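Side-chain contacts in thiamine-monophosphate kinase (Aquifex aeolicus, PDB 1VQV), which probably catalyses the ATP-dependent phosphorylation of thiamine monophosphate to thiamine diphosphate, the active form of vitamin B1: residues Leu45-Gly48 against Val49-Arg53; Ser95-Glu98 against Arg99-Gly103; Val104-Ala107 against Cys108-Tyr111; Glu178-Leu181 against Ile182-Leu186. All blocks are in the same frame, centred on the assembly; numbering follows the deposited sequence.

Contact 1. Residues Leu45-Gly48 against Val49-Arg53; sequences LNEG and VHFLR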
loop_
_atom_site.group_PDB
_atom_site.type_symbol
_atom_site.label_atom_id
_atom_site.label_comp_id
_atom_site.label_asym_id
_atom_site.label_seq_id
_atom_site.Cartn_x
_atom_site.Cartn_y
_atom_site.Cartn_z
ATOM N N LEU B 45 6.481 -1.854 8.000
ATOM C CA LEU B 45 7.037 -2.259 9.282
ATOM C C LEU B 45 7.019 -3.780 9.257
ATOM O O LEU B 45 5.959 -4.401 9.178
ATOM C CB LEU B 45 6.191 -1.733 10.457
ATOM C CG LEU B 45 6.080 -0.207 10.609
ATOM C CD1 LEU B 45 5.491 0.166 11.967
ATOM C CD2 LEU B 45 7.463 0.404 10.466
ATOM N N ASN B 46 8.199 -4.385 9.275
ATOM C CA ASN B 46 8.267 -5.829 9.257
ATOM C C ASN B 46 8.893 -6.358 10.515
ATOM O O ASN B 46 9.949 -5.885 10.958
ATOM C CB ASN B 46 9.048 -6.343 8.052
ATOM C CG ASN B 46 8.336 -6.088 6.751
ATOM O OD1 ASN B 46 7.152 -6.380 6.610
ATOM N ND2 ASN B 46 9.055 -5.536 5.786
ATOM N N GLU B 47 8.215 -7.351 11.083
ATOM C CA GLU B 47 8.670 -8.007 12.284
ATOM C C GLU B 47 10.104 -8.478 12.080
ATOM O O GLU B 47 10.473 -8.949 11.004
ATOM C CB GLU B 47 7.791 -9.213 12.586
ATOM C CG GLU B 47 8.050 -9.770 13.971
ATOM C CD GLU B 47 7.448 -11.136 14.194
ATOM O OE1 GLU B 47 6.448 -11.486 13.534
ATOM O OE2 GLU B 47 7.983 -11.854 15.058
ATOM N N GLY B 48 10.902 -8.353 13.129
ATOM C CA GLY B 48 12.276 -8.775 13.045
ATOM C C GLY B 48 13.208 -7.639 12.689
ATOM O O GLY B 48 14.330 -7.561 13.202
ATOM N N VAL B 49 12.738 -6.752 11.820
ATOM C CA VAL B 49 13.535 -5.623 11.387
ATOM C C VAL B 49 13.126 -4.315 12.074
ATOM O O VAL B 49 13.897 -3.751 12.849
ATOM C CB VAL B 49 13.445 -5.446 9.849
ATOM C CG1 VAL B 49 14.252 -4.224 9.408
ATOM C CG2 VAL B 49 13.958 -6.696 9.153
ATOM N N HIS B 50 11.907 -3.853 11.808
ATOM C CA HIS B 50 11.419 -2.593 12.374
ATOM C C HIS B 50 10.927 -2.647 13.812
ATOM O O HIS B 50 10.932 -1.628 14.517
ATOM C CB HIS B 50 10.308 -2.020 11.486
ATOM C CG HIS B 50 10.708 -1.880 10.052
ATOM N ND1 HIS B 50 10.468 -2.859 9.113
ATOM C CD2 HIS B 50 11.403 -0.908 9.415
ATOM C CE1 HIS B 50 11.000 -2.498 7.957
ATOM N NE2 HIS B 50 11.573 -1.319 8.114
ATOM N N PHE B 51 10.502 -3.830 14.248
ATOM C CA PHE B 51 9.987 -3.999 15.598
ATOM C C PHE B 51 10.005 -5.475 15.971
ATOM O O PHE B 51 10.254 -6.325 15.120
ATOM C CB PHE B 51 8.553 -3.451 15.669
ATOM C CG PHE B 51 7.553 -4.245 14.873
ATOM C CD1 PHE B 51 6.922 -5.349 15.435
ATOM C CD2 PHE B 51 7.256 -3.904 13.553
ATOM C CE1 PHE B 51 6.014 -6.104 14.702
ATOM C CE2 PHE B 51 6.346 -4.656 12.809
ATOM C CZ PHE B 51 5.726 -5.761 13.389
ATOM N N LEU B 52 9.730 -5.766 17.241
ATOM C CA LEU B 52 9.689 -7.136 17.739
ATOM C C LEU B 52 8.286 -7.425 18.209
ATOM O O LEU B 52 7.567 -6.507 18.623
ATOM C CB LEU B 52 10.635 -7.322 18.917
ATOM C CG LEU B 52 12.103 -7.051 18.629
ATOM C CD1 LEU B 52 12.909 -7.321 19.884
ATOM C CD2 LEU B 52 12.566 -7.923 17.497
ATOM N N ARG B 53 7.900 -8.697 18.174
ATOM C CA ARG B 53 6.565 -9.071 18.613
ATOM C C ARG B 53 6.361 -8.819 20.099
ATOM O O ARG B 53 5.245 -8.927 20.605
ATOM C CB ARG B 53 6.280 -10.540 18.309
ATOM C CG ARG B 53 4.823 -10.891 18.571
ATOM C CD ARG B 53 4.442 -12.246 18.025
ATOM N NE ARG B 53 4.998 -12.481 16.692
ATOM C CZ ARG B 53 4.674 -13.519 15.922
ATOM N NH1 ARG B 53 3.787 -14.413 16.354
ATOM N NH2 ARG B 53 5.250 -13.672 14.734
#

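Contact 2. Residues Ser95-Glu98 against Arg99-Gly103; sequences SYVE and RFYIG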
loop_
_atom_site.group_PDB
_atom_site.type_symbol
_atom_site.label_atom_id
_atom_site.label_comp_id
_atom_site.label_asym_id
_atom_site.label_seq_id
_atom_site.Cartn_x
_atom_site.Cartn_y
_atom_site.Cartn_z
ATOM N N SER B 95 -5.629 -10.646 20.267
ATOM C CA SER B 95 -5.460 -9.462 21.095
ATOM C C SER B 95 -4.367 -8.563 20.530
ATOM O O SER B 95 -4.384 -7.348 20.733
ATOM C CB SER B 95 -5.127 -9.881 22.534
ATOM O OG SER B 95 -3.984 -10.718 22.580
ATOM N N TYR B 96 -3.426 -9.172 19.812
ATOM C CA TYR B 96 -2.331 -8.429 19.203
ATOM C C TYR B 96 -2.891 -7.521 18.131
ATOM O O TYR B 96 -2.566 -6.350 18.060
ATOM C CB TYR B 96 -1.311 -9.360 18.539
ATOM C CG TYR B 96 -0.096 -8.619 18.023
ATOM C CD1 TYR B 96 1.065 -8.542 18.790
ATOM C CD2 TYR B 96 -0.134 -7.927 16.814
ATOM C CE1 TYR B 96 2.159 -7.795 18.377
ATOM C CE2 TYR B 96 0.959 -7.168 16.390
ATOM C CZ TYR B 96 2.105 -7.105 17.179
ATOM O OH TYR B 96 3.188 -6.343 16.791
ATOM N N VAL B 97 -3.728 -8.093 17.283
ATOM C CA VAL B 97 -4.345 -7.359 16.198
ATOM C C VAL B 97 -5.276 -6.293 16.757
ATOM O O VAL B 97 -5.263 -5.158 16.295
ATOM C CB VAL B 97 -5.103 -8.342 15.259
ATOM C CG1 VAL B 97 -5.934 -7.592 14.237
ATOM C CG2 VAL B 97 -4.103 -9.232 14.555
ATOM N N GLU B 98 -6.060 -6.654 17.772
ATOM C CA GLU B 98 -6.990 -5.711 18.391
ATOM C C GLU B 98 -6.250 -4.508 18.995
ATOM O O GLU B 98 -6.711 -3.369 18.894
ATOM C CB GLU B 98 -7.813 -6.394 19.491
ATOM C CG GLU B 98 -9.115 -5.648 19.788
ATOM C CD GLU B 98 -9.831 -6.119 21.058
ATOM O OE1 GLU B 98 -10.102 -7.342 21.187
ATOM O OE2 GLU B 98 -10.135 -5.253 21.923
ATOM N N ARG B 99 -5.112 -4.770 19.632
ATOM C CA ARG B 99 -4.337 -3.707 20.242
ATOM C C ARG B 99 -3.628 -2.890 19.184
ATOM O O ARG B 99 -3.396 -1.696 19.361
ATOM C CB ARG B 99 -3.349 -4.288 21.246
ATOM C CG ARG B 99 -4.035 -4.705 22.534
ATOM C CD ARG B 99 -3.127 -5.480 23.470
ATOM N NE ARG B 99 -3.868 -5.920 24.652
ATOM C CZ ARG B 99 -3.780 -5.360 25.857
ATOM N NH1 ARG B 99 -2.968 -4.330 26.054
ATOM N NH2 ARG B 99 -4.513 -5.823 26.863
ATOM N N PHE B 100 -3.305 -3.536 18.072
ATOM C CA PHE B 100 -2.645 -2.862 16.971
ATOM C C PHE B 100 -3.589 -1.800 16.412
ATOM O O PHE B 100 -3.200 -0.644 16.211
ATOM C CB PHE B 100 -2.296 -3.861 15.862
ATOM C CG PHE B 100 -1.904 -3.208 14.572
ATOM C CD1 PHE B 100 -0.609 -2.758 14.375
ATOM C CD2 PHE B 100 -2.853 -2.966 13.592
ATOM C CE1 PHE B 100 -0.261 -2.066 13.221
ATOM C CE2 PHE B 100 -2.518 -2.277 12.437
ATOM C CZ PHE B 100 -1.221 -1.824 12.252
ATOM N N TYR B 101 -4.829 -2.197 16.161
ATOM C CA TYR B 101 -5.817 -1.279 15.612
ATOM C C TYR B 101 -6.305 -0.192 16.572
ATOM O O TYR B 101 -6.866 0.816 16.140
ATOM C CB TYR B 101 -6.986 -2.074 15.035
ATOM C CG TYR B 101 -6.668 -2.619 13.663
ATOM C CD1 TYR B 101 -6.503 -1.756 12.585
ATOM C CD2 TYR B 101 -6.488 -3.986 13.454
ATOM C CE1 TYR B 101 -6.167 -2.231 11.335
ATOM C CE2 TYR B 101 -6.147 -4.481 12.206
ATOM C CZ TYR B 101 -5.991 -3.602 11.141
ATOM O OH TYR B 101 -5.687 -4.094 9.878
ATOM N N ILE B 102 -6.068 -0.410 17.866
ATOM C CA ILE B 102 -6.409 0.535 18.922
ATOM C C ILE B 102 -5.445 1.691 18.722
ATOM O O ILE B 102 -5.845 2.852 18.658
ATOM C CB ILE B 102 -6.169 -0.079 20.341
ATOM C CG1 ILE B 102 -7.254 -1.112 20.659
ATOM C CG2 ILE B 102 -6.131 1.025 21.403
ATOM C CD1 ILE B 102 -7.092 -1.795 22.020
ATOM N N GLY B 103 -4.166 1.347 18.609
ATOM C CA GLY B 103 -3.141 2.346 18.396
ATOM C C GLY B 103 -3.346 3.096 17.091
ATOM O O GLY B 103 -3.043 4.282 17.000
#

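Contact 3. Residues Val104-Ala107 against Cys108-Tyr111; sequences VKRA and CEFY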
loop_
_atom_site.group_PDB
_atom_site.type_symbol
_atom_site.label_atom_id
_atom_site.label_comp_id
_atom_site.label_asym_id
_atom_site.label_seq_id
_atom_site.Cartn_x
_atom_site.Cartn_y
_atom_site.Cartn_z
ATOM N N VAL B 104 -3.860 2.402 16.078
ATOM C CA VAL B 104 -4.115 3.005 14.778
ATOM C C VAL B 104 -5.255 4.002 14.915
ATOM O O VAL B 104 -5.179 5.111 14.399
ATOM C CB VAL B 104 -4.491 1.915 13.715
ATOM C CG1 VAL B 104 -5.218 2.536 12.531
ATOM C CG2 VAL B 104 -3.241 1.215 13.216
ATOM N N LYS B 105 -6.307 3.605 15.621
ATOM C CA LYS B 105 -7.464 4.471 15.811
ATOM C C LYS B 105 -7.040 5.764 16.507
ATOM O O LYS B 105 -7.482 6.857 16.151
ATOM C CB LYS B 105 -8.527 3.761 16.658
ATOM C CG LYS B 105 -9.856 4.493 16.726
ATOM C CD LYS B 105 -10.641 4.090 17.966
ATOM C CE LYS B 105 -11.971 4.840 18.073
ATOM N NZ LYS B 105 -12.631 4.628 19.406
ATOM N N ARG B 106 -6.177 5.619 17.509
ATOM C CA ARG B 106 -5.681 6.746 18.282
ATOM C C ARG B 106 -4.838 7.700 17.435
ATOM O O ARG B 106 -4.872 8.907 17.646
ATOM C CB ARG B 106 -4.866 6.235 19.480
ATOM C CG ARG B 106 -5.709 5.616 20.592
ATOM C CD ARG B 106 -4.835 5.003 21.673
ATOM N NE ARG B 106 -5.627 4.483 22.786
ATOM C CZ ARG B 106 -5.155 3.688 23.745
ATOM N NH1 ARG B 106 -3.882 3.315 23.735
ATOM N NH2 ARG B 106 -5.966 3.259 24.709
ATOM N N ALA B 107 -4.084 7.162 16.481
ATOM C CA ALA B 107 -3.250 7.989 15.622
ATOM C C ALA B 107 -4.116 8.770 14.639
ATOM O O ALA B 107 -3.848 9.945 14.343
ATOM C CB ALA B 107 -2.259 7.125 14.878
ATOM N N CYS B 108 -5.154 8.106 14.137
ATOM C CA CYS B 108 -6.071 8.718 13.195
ATOM C C CYS B 108 -6.866 9.814 13.898
ATOM O O CYS B 108 -7.047 10.901 13.346
ATOM C CB CYS B 108 -7.018 7.667 12.611
ATOM S SG CYS B 108 -6.245 6.503 11.466
ATOM N N GLU B 109 -7.327 9.536 15.120
ATOM C CA GLU B 109 -8.083 10.525 15.879
ATOM C C GLU B 109 -7.223 11.756 16.072
ATOM O O GLU B 109 -7.690 12.887 15.944
ATOM C CB GLU B 109 -8.473 9.987 17.251
ATOM C CG GLU B 109 -9.352 8.768 17.178
ATOM C CD GLU B 109 -9.749 8.228 18.545
ATOM O OE1 GLU B 109 -8.898 8.229 19.472
ATOM O OE2 GLU B 109 -10.914 7.784 18.676
ATOM N N PHE B 110 -5.954 11.523 16.364
ATOM C CA PHE B 110 -5.019 12.601 16.593
ATOM C C PHE B 110 -4.738 13.433 15.354
ATOM O O PHE B 110 -4.979 14.635 15.349
ATOM C CB PHE B 110 -3.697 12.044 17.128
ATOM C CG PHE B 110 -2.754 13.104 17.600
ATOM C CD1 PHE B 110 -2.994 13.772 18.798
ATOM C CD2 PHE B 110 -1.668 13.486 16.825
ATOM C CE1 PHE B 110 -2.174 14.799 19.212
ATOM C CE2 PHE B 110 -0.839 14.519 17.233
ATOM C CZ PHE B 110 -1.094 15.177 18.428
ATOM N N TYR B 111 -4.212 12.786 14.315
ATOM C CA TYR B 111 -3.870 13.462 13.067
ATOM C C TYR B 111 -5.058 13.876 12.213
ATOM O O TYR B 111 -4.914 14.660 11.280
ATOM C CB TYR B 111 -2.941 12.582 12.252
ATOM C CG TYR B 111 -1.692 12.198 13.000
ATOM C CD1 TYR B 111 -0.842 13.172 13.517
ATOM C CD2 TYR B 111 -1.349 10.857 13.179
ATOM C CE1 TYR B 111 0.312 12.820 14.186
ATOM C CE2 TYR B 111 -0.191 10.499 13.847
ATOM C CZ TYR B 111 0.637 11.484 14.349
ATOM O OH TYR B 111 1.800 11.131 15.002
#

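Contact 4. Residues Glu178-Leu181 against Ile182-Leu186; sequences ELAL and IQRHL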
loop_
_atom_site.group_PDB
_atom_site.type_symbol
_atom_site.label_atom_id
_atom_site.label_comp_id
_atom_site.label_asym_id
_atom_site.label_seq_id
_atom_site.Cartn_x
_atom_site.Cartn_y
_atom_site.Cartn_z
ATOM N N GLU B 178 15.681 7.018 29.922
ATOM C CA GLU B 178 15.826 5.988 28.912
ATOM C C GLU B 178 14.479 5.676 28.282
ATOM O O GLU B 178 14.399 5.379 27.090
ATOM C CB GLU B 178 16.459 4.743 29.533
ATOM C CG GLU B 178 17.876 5.019 30.017
ATOM C CD GLU B 178 18.493 3.877 30.804
ATOM O OE1 GLU B 178 17.866 3.403 31.773
ATOM O OE2 GLU B 178 19.620 3.465 30.461
ATOM N N LEU B 179 13.414 5.769 29.071
ATOM C CA LEU B 179 12.078 5.502 28.555
ATOM C C LEU B 179 11.659 6.531 27.505
ATOM O O LEU B 179 11.182 6.166 26.435
ATOM C CB LEU B 179 11.051 5.466 29.691
ATOM C CG LEU B 179 11.047 4.210 30.573
ATOM C CD1 LEU B 179 9.891 4.298 31.552
ATOM C CD2 LEU B 179 10.917 2.947 29.707
ATOM N N ALA B 180 11.848 7.809 27.815
ATOM C CA ALA B 180 11.495 8.885 26.897
ATOM C C ALA B 180 12.178 8.681 25.553
ATOM O O ALA B 180 11.644 9.068 24.511
ATOM C CB ALA B 180 11.898 10.224 27.485
ATOM N N LEU B 181 13.357 8.066 25.587
ATOM C CA LEU B 181 14.133 7.794 24.379
ATOM C C LEU B 181 13.512 6.671 23.565
ATOM O O LEU B 181 13.428 6.746 22.334
ATOM C CB LEU B 181 15.570 7.416 24.748
ATOM C CG LEU B 181 16.467 8.576 25.176
ATOM C CD1 LEU B 181 17.850 8.071 25.603
ATOM C CD2 LEU B 181 16.583 9.543 24.011
ATOM N N ILE B 182 13.093 5.629 24.277
ATOM C CA ILE B 182 12.472 4.457 23.675
ATOM C C ILE B 182 11.132 4.871 23.086
ATOM O O ILE B 182 10.781 4.500 21.973
ATOM C CB ILE B 182 12.236 3.355 24.746
ATOM C CG1 ILE B 182 13.531 3.108 25.531
ATOM C CG2 ILE B 182 11.759 2.059 24.087
ATOM C CD1 ILE B 182 13.429 2.040 26.614
ATOM N N GLN B 183 10.385 5.651 23.845
ATOM C CA GLN B 183 9.087 6.096 23.399
ATOM C C GLN B 183 9.199 6.905 22.106
ATOM O O GLN B 183 8.356 6.785 21.223
ATOM C CB GLN B 183 8.408 6.879 24.538
ATOM C CG GLN B 183 8.212 5.990 25.793
ATOM C CD GLN B 183 7.388 6.611 26.932
ATOM O OE1 GLN B 183 7.065 5.929 27.923
ATOM N NE2 GLN B 183 7.048 7.896 26.799
ATOM N N ARG B 184 10.256 7.705 21.977
ATOM C CA ARG B 184 10.471 8.517 20.778
ATOM C C ARG B 184 10.701 7.650 19.548
ATOM O O ARG B 184 10.454 8.066 18.408
ATOM C CB ARG B 184 11.674 9.448 20.984
ATOM C CG ARG B 184 11.287 10.808 21.559
ATOM C CD ARG B 184 12.376 11.470 22.386
ATOM N NE ARG B 184 11.756 12.381 23.350
ATOM C CZ ARG B 184 12.354 12.883 24.427
ATOM N NH1 ARG B 184 13.616 12.587 24.705
ATOM N NH2 ARG B 184 11.665 13.654 25.252
ATOM N N HIS B 185 11.171 6.436 19.785
ATOM C CA HIS B 185 11.444 5.518 18.701
ATOM C C HIS B 185 10.262 4.596 18.447
ATOM O O HIS B 185 9.981 4.239 17.311
ATOM C CB HIS B 185 12.703 4.715 19.024
ATOM C CG HIS B 185 12.989 3.618 18.052
ATOM N ND1 HIS B 185 12.559 2.326 18.247
ATOM C CD2 HIS B 185 13.661 3.618 16.878
ATOM C CE1 HIS B 185 12.954 1.572 17.235
ATOM N NE2 HIS B 185 13.625 2.332 16.391
ATOM N N LEU B 186 9.554 4.235 19.507
ATOM C CA LEU B 186 8.416 3.334 19.380
ATOM C C LEU B 186 7.098 4.036 19.054
ATOM O O LEU B 186 6.338 3.590 18.196
ATOM C CB LEU B 186 8.259 2.509 20.665
ATOM C CG LEU B 186 8.225 0.989 20.491
ATOM C CD1 LEU B 186 9.388 0.573 19.629
ATOM C CD2 LEU B 186 8.304 0.301 21.844
#

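Contact 1. Residues Leu45-Gly48 against Val49-Arg53
Glu-47 meets both Phe-51 and Arg-53 as the chain turns off the end of strand 38-46. Its CA sits over one face of the Phe-51 ring, off-centre toward the rim, in a CH-pi contact 4.1 Å from the ring centroid. The same ring packs through CE2 on Leu-45 CB at 3.8 Å. With CG anti to the backbone N (chi1 -169°) and the chain extended beyond it, Glu-47 carries its carboxylate out to Arg-53, where OE1 receives NH2 at 2.8 Å through its syn lone pair. Carboxylate and guanidinium planes stand 69° apart, and the additional bonds from NH2 and NE to OE2 are weak. OE1 is also bonded by the backbone N of Ile-126. Cutting Glu-47 back to an alanine would probably leave Arg-53 without its charge mate and its guanidinium free to turn.

On the other flank His-50 ND1 accepts the N-H of Asn-46 at 2.7 Å, an almost straight bond (172°) whose donor is nonetheless tilted from the ring plane. Asn-46 O takes two donors, Val-49 N at 3.0 Å and His-50 N at 2.9 Å, while Gly-48 N binds Phe-51 O. This is a tight turn close to type II, with Gly-48 in its third position; the substrate-binding His-50 follows directly after it, packed on Ser-121 of the second subunit, in the PurM-like N-terminal domain.

Contact 2. Residues Ser95-Glu98 against Arg99-Gly103
Val-97 and Tyr-101, one helical turn apart, lie side by side and point the same way on helix 94-111, the helix of the beta-alpha-beta unit that links strand 77-88 to strand 114-122. Val-97 CG1 reaches the edge of the tyrosine ring, in its plane, at 3.7 Å from CE2. The ring's direction follows from its first torsion: Tyr-101 CG stands beside the backbone N, opposite the carbonyl carbon (chi1 -80°), which lays the ring back along the preceding turn. Phe-100 starts out the other way, with CG anti to its own N (chi1 167°), yet the two rings meet: Phe-100 CD2 hangs 3.7 Å above the plane of the Tyr-101 ring, over its centre, while Tyr-101 CD2 lies at the Phe-100 edge. Both side chains also touch Leu-86 of strand 77-88, and Ile-15 of the second subunit packs on Tyr-101, an ATP-binding residue. A serine in place of Tyr-101 would probably open a gap beside Val-97 CG1 and leave Phe-100 CD2 without the face beneath it.

On the outer side Arg-99 runs extended, its CB, CG and CD passing Ser-95 O before NH1 reaches a salt bridge with Glu-58. The helix backbone ties these turns together: Arg-99 N binds Ser-95 O at 2.9 Å, Phe-100 N binds Tyr-96 O at 2.9 Å, and the straightest of the set runs from Tyr-101 N to Val-97 O at 3.0 Å (163°), whereas Ile-102 N makes a weak bond to Glu-98 O.

Contact 3. Residues Val104-Ala107 against Cys108-Tyr111
The Tyr-111 ring leans back over the preceding turn onto Ala-107, whose carbonyl O comes up to it obliquely and whose CB lies 4.1 Å from CE2. Tyr-111 CE1 in turn sits at the edge of the Phe-110 ring, in its plane. The two aromatic residues diverge at the first torsion: Phe-110 CG is anti to the backbone N (chi1 -171°), whereas Tyr-111 CG stands beside it (chi1 -57°). The hydroxyl of Tyr-111 is held at two points, by Ser-66 OG and by the backbone N of Ala-190, so this ring is pinned at its far end as well.

Along another side of the helix Lys-105 and Glu-109 cross obliquely and form a long salt bridge, NZ to OE2 at 3.7 Å. Cys-108 SG packs on Val-104 CG1 at 4.2 Å. Backbone bonds run beneath the Ala-107/Tyr-111 and Val-104/Cys-108 pairs: Tyr-111 N to Ala-107 O at 2.9 Å (173°) and Cys-108 N to Val-104 O at 3.0 Å. Apart from the neighbouring rings, these are i to i+4 contacts of the last two turns of an alpha helix, here that of a beta-alpha-beta unit, with Ala-107 and Tyr-111 turned to helix 57-73 and Val-104 touching both strand 77-88 and Leu-19 of the second subunit.

Contact 4. Residues Glu178-Leu181 against Ile182-Leu186
Arg-184 folding back over Ala-180 is an i to i+4 contact in the closing turns of alpha helix 176-186, which packs against helices 159-168 and 238-246. Ala-180 CB lies on one face of the guanidinium, 3.9 Å above its plane and offset toward the rim, with NH1 at 4.0 Å. The arginine chain is extended from CG to NE, and CG, CD and NE pass close to Ala-180 O on the way. Leu-181 CD2 stands at the edge of the same flat group. NH1 makes its salt bridge with Asp-159 of helix 159-168, and a bound phosphate ion, probably from the crystallisation liquor, lies about 4 Å from the side chain.

Elsewhere round the helix, Leu-179 and Ile-182 meet by their methyls, CD2 to CD1 at 4.1 Å, with Tyr-174 against both. His-185 sends CG anti to its backbone N (chi1 173°), away from the earlier turn; its side chain is about 7 Å from those of the substrate-binding residues Glu-260 and His-50. Gln-183 N binds Leu-179 O at 2.8 Å, nearly straight, and at the helix end Ile-182 O accepts two donors, Leu-186 N at 2.8 Å and His-185 N at 2.9 Å.

Overall arrangement
Following the chain, contact 1 comes first and closes the turn between strand 38-46 and the loop to helix 57-73. Contacts 2 and 3 succeed each other on helix 94-111, each bridging adjacent turns, and contact 4 follows on helix 176-186. All are local and stand in series: none nests in or crosses another. Contact 1 nevertheless reaches contact 2 in space, where Phe-51 CE1 lies 3.5 Å from Tyr-96 OH, joining the turn to the start of the helix. Contacts 1 to 3 share the N-terminal domain and touch the second subunit, whereas contact 4, its nearest atoms about 5 Å from contact 1, touches no other chain.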